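Local atomic coordinates of ferric iron-binding protein HitA (Pseudomonas aeruginosa PAO1, PDB entry 6IWF), a protein that binds ferric iron and, as a bacterial solute-binding protein of the periplasmic-binding type, probably hands it on for uptake into the cell. Residues A101-L106 with L212-N217; G221-V226 with P285-A290. One frame throughout, in Å; residues are numbered along the deposited sequence.

Interaction 1: A101-L106 with L212-N217; sequences ARTRVL and LHYFGN
Leu106 and His213 form an antiparallel hydrogen-bonded pair where the end of strand 211-213 meets segment 101-106 of strand 97-108, and the chain then turns off into a loop, the touching parts running 102° apart. Leu106 N gives a nearly straight bond to His213 O (2.9 Å, 172° at the hydrogen) and His213 N returns one to Leu106 O at 2.8 Å. Past the pair, a water takes over the pairing: it donates to Arg104 O and accepts from Phe215 N, bridging backbone groups where the loop has left the sheet.

The side chains divide between the two faces. Val105 sets one methyl on each of two partners: CG1 lies 3.4 Å from Tyr214 CE2, a close approach made obliquely to the ring, while CG2 meets Leu212 CD2. Tyr214 CB starts away from the strand; CG stands anti to the carbonyl carbon (chi1 -67°), and the ring lies beside Val105, the two side chains pointing the same way. Thr103 CG2 reaches the edge of that ring in its plane, 3.9 Å from Tyr214 CE2. With Leu106 and His213 on the other face, Leu106 CB packs obliquely against Phe215 CE2 at 4.0 Å, and His213 CD2 stands over one face of the Phe215 ring, toward its rim.

The short strand 211-213 thus adds to the sheet of one lobe. Strand 97-108 also pairs with strands 190-194 and 224-231: Val105 bonds through its backbone to Ile193, Leu106 packs on Leu192, and Arg104 turns to helix 141-154.

Interaction 2: G221-V226 with P285-A290; sequences GALVTV and PKLTPA
Strand 224-231, which with its antiparallel neighbour 97-108 probably belongs to the strands that link the two lobes in this periplasmic-binding-protein fold, is flanked at its entry by the irregular segment 285-290, which leads into helix 289-292; Pro285, Leu287 and Pro289 meet Ala222, Leu223 and Val226. The touching parts run within 16° of each other, yet no direct hydrogen bond joins them. A water makes the polar link instead, accepting from Val224 N and donating to Pro285 O at 2.8 Å.

At the start of the contact the Pro285 ring lies against the turn before the strand: its CD is 3.5 Å from Ala222 O and 4.0 Å from Ala222 CB, and its CG sits near Leu223 CA. Leu223 carries the next step. Its CG is anti to the backbone N (chi1 180°), and its CD1 meets Leu287 CD1 at 3.9 Å, the two side chains crossing at about a right angle.

Lys286, between Pro285 and Leu287, is the centre of an inverse gamma turn, closed by a weak bond from Leu287 N to Pro285 O. The carbonyl of Pro285 thus serves both this turn and the bridging water. Further on, Thr288 is the N-cap of helix 289-292, its hydroxyl capping a backbone N just past the segment, while its own N bonds to Asp291 OD2, an arrangement consistent with a capping box. Pro289 therefore occupies the first turn of the helix, and its CG packs on both Val226 methyls, nearer CG2 at 3.8 Å.

Helix 141-154 also packs here, Leu153 touching Pro285 and Leu287, and Ala149 touching Leu287. Pro289 also touches Ser62 and Trp96.

Overall arrangement
Both interactions build on the same sheet, in which strands 97-108 and 224-231 are antiparallel neighbours; their centres lie 11 Å apart. Probable backbone bonds join them directly, Arg102 N to Thr225 O and Arg104 N to Leu223 O. Interaction 1 is partly buried and pairs backbones directly, with the Tyr214 and Phe215 rings packing beside the paired strands. Interaction 2, more buried, lays the irregular segment before helix 289-292 against the start of strand 224-231 and the turn that precedes it by apolar packing. Each includes one backbone-bridging water. Interaction 1 comes nearer the iron-binding tyrosines, no iron being bound in this model: the Val105 side chain is about 7 Å from that of Tyr197 and the Thr103 side chain about 8 Å from that of Tyr196.

Interaction 1: A101-L106 with L212-N217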
loop_
_atom_site.group_PDB
_atom_site.type_symbol
_atom_site.label_atom_id
_atom_site.label_comp_id
_atom_site.label_asym_id
_atom_site.label_seq_id
_atom_site.Cartn_x
_atom_site.Cartn_y
_atom_site.Cartn_z
ATOM N N ALA A 101 -1.877 -5.894 4.386
ATOM C CA ALA A 101 -2.275 -5.896 2.984
ATOM C C ALA A 101 -3.508 -5.018 2.816
ATOM O O ALA A 101 -4.290 -4.832 3.746
ATOM C CB ALA A 101 -2.584 -7.318 2.464
ATOM N N ARG A 102 -3.662 -4.454 1.624
ATOM C CA ARG A 102 -4.818 -3.626 1.306
ATOM C C ARG A 102 -5.302 -4.010 -0.081
ATOM O O ARG A 102 -4.606 -4.711 -0.823
ATOM C CB ARG A 102 -4.456 -2.149 1.293
ATOM C CG ARG A 102 -3.625 -1.905 0.067
ATOM C CD ARG A 102 -2.554 -0.930 0.237
ATOM N NE ARG A 102 -1.673 -1.222 1.355
ATOM C CZ ARG A 102 -0.840 -0.309 1.827
ATOM N NH1 ARG A 102 -0.052 -0.580 2.843
ATOM N NH2 ARG A 102 -0.816 0.896 1.262
ATOM N N THR A 103 -6.463 -3.489 -0.473
ATOM C CA THR A 103 -7.008 -3.826 -1.782
ATOM C C THR A 103 -7.489 -2.581 -2.510
ATOM O O THR A 103 -8.023 -1.650 -1.896
ATOM C CB THR A 103 -8.168 -4.864 -1.664
ATOM O OG1 THR A 103 -8.626 -5.234 -2.976
ATOM C CG2 THR A 103 -9.348 -4.337 -0.846
ATOM N N ARG A 104 -7.304 -2.572 -3.826
ATOM C CA ARG A 104 -7.906 -1.531 -4.644
ATOM C C ARG A 104 -9.412 -1.732 -4.705
ATOM O O ARG A 104 -9.913 -2.863 -4.686
ATOM C CB ARG A 104 -7.315 -1.543 -6.060
ATOM C CG ARG A 104 -5.787 -1.429 -6.085
ATOM C CD ARG A 104 -5.348 -0.033 -5.810
ATOM N NE ARG A 104 -5.749 0.904 -6.861
ATOM C CZ ARG A 104 -5.520 2.209 -6.763
ATOM N NH1 ARG A 104 -4.902 2.676 -5.682
ATOM N NH2 ARG A 104 -5.890 3.036 -7.723
ATOM N N VAL A 105 -10.136 -0.621 -4.763
ATOM C CA VAL A 105 -11.592 -0.621 -4.843
ATOM C C VAL A 105 -12.019 0.482 -5.802
ATOM O O VAL A 105 -11.197 1.262 -6.297
ATOM C CB VAL A 105 -12.252 -0.418 -3.464
ATOM C CG1 VAL A 105 -11.877 -1.551 -2.528
ATOM C CG2 VAL A 105 -11.849 0.930 -2.871
ATOM N N LEU A 106 -13.325 0.545 -6.056
ATOM C CA LEU A 106 -13.958 1.649 -6.773
ATOM C C LEU A 106 -14.925 2.319 -5.793
ATOM O O LEU A 106 -15.986 1.767 -5.482
ATOM C CB LEU A 106 -14.676 1.144 -8.038
ATOM C CG LEU A 106 -15.329 2.218 -8.914
ATOM C CD1 LEU A 106 -14.278 3.042 -9.654
ATOM C CD2 LEU A 106 -16.254 1.529 -9.909
ATOM N N LEU A 212 -18.346 1.430 -1.399
ATOM C CA LEU A 212 -17.226 0.769 -2.045
ATOM C C LEU A 212 -17.740 -0.340 -2.938
ATOM O O LEU A 212 -18.555 -1.170 -2.515
ATOM C CB LEU A 212 -16.239 0.202 -1.023
ATOM C CG LEU A 212 -15.500 1.259 -0.209
ATOM C CD1 LEU A 212 -14.338 0.612 0.545
ATOM C CD2 LEU A 212 -15.009 2.398 -1.086
ATOM N N HIS A 213 -17.250 -0.354 -4.167
ATOM C CA HIS A 213 -17.465 -1.449 -5.092
ATOM C C HIS A 213 -16.177 -2.247 -5.214
ATOM O O HIS A 213 -15.101 -1.673 -5.397
ATOM C CB HIS A 213 -17.884 -0.920 -6.459
ATOM C CG HIS A 213 -18.058 -1.998 -7.476
ATOM N ND1 HIS A 213 -19.089 -2.909 -7.418
ATOM C CD2 HIS A 213 -17.311 -2.336 -8.553
ATOM C CE1 HIS A 213 -18.984 -3.753 -8.431
ATOM N NE2 HIS A 213 -17.915 -3.424 -9.137
ATOM N N TYR A 214 -16.290 -3.566 -5.125
ATOM C CA TYR A 214 -15.154 -4.460 -5.303
ATOM C C TYR A 214 -15.283 -5.127 -6.663
ATOM O O TYR A 214 -16.305 -5.764 -6.950
ATOM C CB TYR A 214 -15.098 -5.501 -4.184
ATOM C CG TYR A 214 -14.791 -4.879 -2.864
ATOM C CD1 TYR A 214 -15.780 -4.222 -2.135
ATOM C CD2 TYR A 214 -13.503 -4.910 -2.352
ATOM C CE1 TYR A 214 -15.491 -3.637 -0.928
ATOM C CE2 TYR A 214 -13.205 -4.327 -1.144
ATOM C CZ TYR A 214 -14.196 -3.690 -0.441
ATOM O OH TYR A 214 -13.882 -3.102 0.757
ATOM N N PHE A 215 -14.258 -4.971 -7.498
ATOM C CA PHE A 215 -14.317 -5.556 -8.837
ATOM C C PHE A 215 -14.334 -7.080 -8.773
ATOM O O PHE A 215 -15.052 -7.735 -9.543
ATOM C CB PHE A 215 -13.123 -5.080 -9.677
ATOM C CG PHE A 215 -13.261 -3.687 -10.228
ATOM C CD1 PHE A 215 -14.207 -3.394 -11.213
ATOM C CD2 PHE A 215 -12.421 -2.675 -9.790
ATOM C CE1 PHE A 215 -14.315 -2.100 -11.739
ATOM C CE2 PHE A 215 -12.535 -1.379 -10.304
ATOM C CZ PHE A 215 -13.469 -1.100 -11.284
ATOM N N GLY A 216 -13.566 -7.657 -7.857
ATOM C CA GLY A 216 -13.439 -9.105 -7.764
ATOM C C GLY A 216 -13.016 -9.756 -9.064
ATOM O O GLY A 216 -12.371 -9.116 -9.901
ATOM N N ASN A 217 -13.360 -11.042 -9.234
ATOM C CA ASN A 217 -13.242 -11.766 -10.507
ATOM C C ASN A 217 -11.834 -11.735 -11.103
ATOM O O ASN A 217 -11.670 -11.844 -12.324
ATOM C CB ASN A 217 -14.257 -11.241 -11.523
ATOM C CG ASN A 217 -14.602 -12.272 -12.571
ATOM O OD1 ASN A 217 -14.777 -13.452 -12.259
ATOM N ND2 ASN A 217 -14.698 -11.836 -13.827
HETATM O O HOH W 1 -11.838 -4.127 -6.312
#

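Interaction 2: G221-V226 with P285-A290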
loop_
_atom_site.group_PDB
_atom_site.type_symbol
_atom_site.label_atom_id
_atom_site.label_comp_id
_atom_site.label_asym_id
_atom_site.label_seq_id
_atom_site.Cartn_x
_atom_site.Cartn_y
_atom_site.Cartn_z
ATOM N N GLY A 221 -8.313 -4.441 -11.323
ATOM C CA GLY A 221 -8.666 -3.464 -10.320
ATOM C C GLY A 221 -8.999 -4.039 -8.962
ATOM O O GLY A 221 -9.374 -3.272 -8.073
ATOM N N ALA A 222 -8.900 -5.367 -8.803
ATOM C CA ALA A 222 -9.055 -6.055 -7.524
ATOM C C ALA A 222 -7.700 -6.371 -6.881
ATOM O O ALA A 222 -7.619 -7.189 -5.959
ATOM C CB ALA A 222 -9.882 -7.335 -7.718
ATOM N N LEU A 223 -6.645 -5.697 -7.341
ATOM C CA LEU A 223 -5.283 -5.932 -6.888
ATOM C C LEU A 223 -5.155 -5.789 -5.375
ATOM O O LEU A 223 -5.655 -4.828 -4.784
ATOM C CB LEU A 223 -4.356 -4.937 -7.579
ATOM C CG LEU A 223 -2.880 -5.022 -7.224
ATOM C CD1 LEU A 223 -2.284 -6.320 -7.756
ATOM C CD2 LEU A 223 -2.117 -3.773 -7.776
ATOM N N VAL A 224 -4.466 -6.747 -4.759
ATOM C CA VAL A 224 -4.077 -6.667 -3.356
ATOM C C VAL A 224 -2.578 -6.391 -3.316
ATOM O O VAL A 224 -1.806 -7.038 -4.038
ATOM C CB VAL A 224 -4.443 -7.964 -2.611
ATOM C CG1 VAL A 224 -3.726 -8.057 -1.256
ATOM C CG2 VAL A 224 -5.956 -8.056 -2.460
ATOM N N THR A 225 -2.166 -5.435 -2.481
ATOM C CA THR A 225 -0.758 -5.099 -2.294
ATOM C C THR A 225 -0.417 -5.096 -0.807
ATOM O O THR A 225 -1.294 -5.057 0.056
ATOM C CB THR A 225 -0.402 -3.727 -2.898
ATOM O OG1 THR A 225 -1.192 -2.703 -2.290
ATOM C CG2 THR A 225 -0.661 -3.718 -4.409
ATOM N N VAL A 226 0.878 -5.132 -0.493
ATOM C CA VAL A 226 1.308 -5.241 0.900
ATOM C C VAL A 226 2.181 -4.049 1.278
ATOM O O VAL A 226 2.952 -3.539 0.454
ATOM C CB VAL A 226 2.051 -6.568 1.173
ATOM C CG1 VAL A 226 1.285 -7.764 0.581
ATOM C CG2 VAL A 226 3.450 -6.525 0.624
ATOM N N PRO A 285 -6.441 -10.710 -8.477
ATOM C CA PRO A 285 -5.527 -11.320 -9.445
ATOM C C PRO A 285 -4.378 -12.011 -8.726
ATOM O O PRO A 285 -4.009 -11.658 -7.602
ATOM C CB PRO A 285 -5.042 -10.120 -10.280
ATOM C CG PRO A 285 -5.276 -8.919 -9.402
ATOM C CD PRO A 285 -6.457 -9.234 -8.555
ATOM N N LYS A 286 -3.833 -13.042 -9.369
ATOM C CA LYS A 286 -2.779 -13.856 -8.766
ATOM C C LYS A 286 -1.416 -13.191 -8.988
ATOM O O LYS A 286 -0.575 -13.652 -9.762
ATOM C CB LYS A 286 -2.823 -15.267 -9.341
ATOM C CG LYS A 286 -4.175 -15.946 -9.169
ATOM C CD LYS A 286 -4.435 -16.285 -7.697
ATOM C CE LYS A 286 -5.576 -17.293 -7.558
ATOM N NZ LYS A 286 -5.916 -17.565 -6.130
ATOM N N LEU A 287 -1.209 -12.071 -8.287
ATOM C CA LEU A 287 0.037 -11.317 -8.356
ATOM C C LEU A 287 0.597 -11.141 -6.956
ATOM O O LEU A 287 -0.096 -10.618 -6.080
ATOM C CB LEU A 287 -0.144 -9.933 -8.972
ATOM C CG LEU A 287 -0.625 -9.891 -10.419
ATOM C CD1 LEU A 287 -1.136 -8.498 -10.757
ATOM C CD2 LEU A 287 0.508 -10.294 -11.337
ATOM N N THR A 288 1.841 -11.528 -6.774
ATOM C CA THR A 288 2.563 -11.375 -5.521
ATOM C C THR A 288 3.391 -10.110 -5.545
ATOM O O THR A 288 3.603 -9.504 -6.599
ATOM C CB THR A 288 3.482 -12.572 -5.303
ATOM O OG1 THR A 288 4.468 -12.577 -6.343
ATOM C CG2 THR A 288 2.697 -13.865 -5.318
ATOM N N PRO A 289 3.902 -9.675 -4.384
ATOM C CA PRO A 289 4.888 -8.585 -4.397
ATOM C C PRO A 289 6.021 -8.822 -5.379
ATOM O O PRO A 289 6.445 -7.895 -6.080
ATOM C CB PRO A 289 5.377 -8.560 -2.946
ATOM C CG PRO A 289 4.184 -8.978 -2.162
ATOM C CD PRO A 289 3.496 -10.033 -3.010
ATOM N N ALA A 290 6.501 -10.062 -5.469
ATOM C CA ALA A 290 7.597 -10.368 -6.381
ATOM C C ALA A 290 7.171 -10.192 -7.834
ATOM O O ALA A 290 7.966 -9.744 -8.667
ATOM C CB ALA A 290 8.096 -11.794 -6.128
HETATM O O HOH W 2 -3.476 -9.291 -6.154
#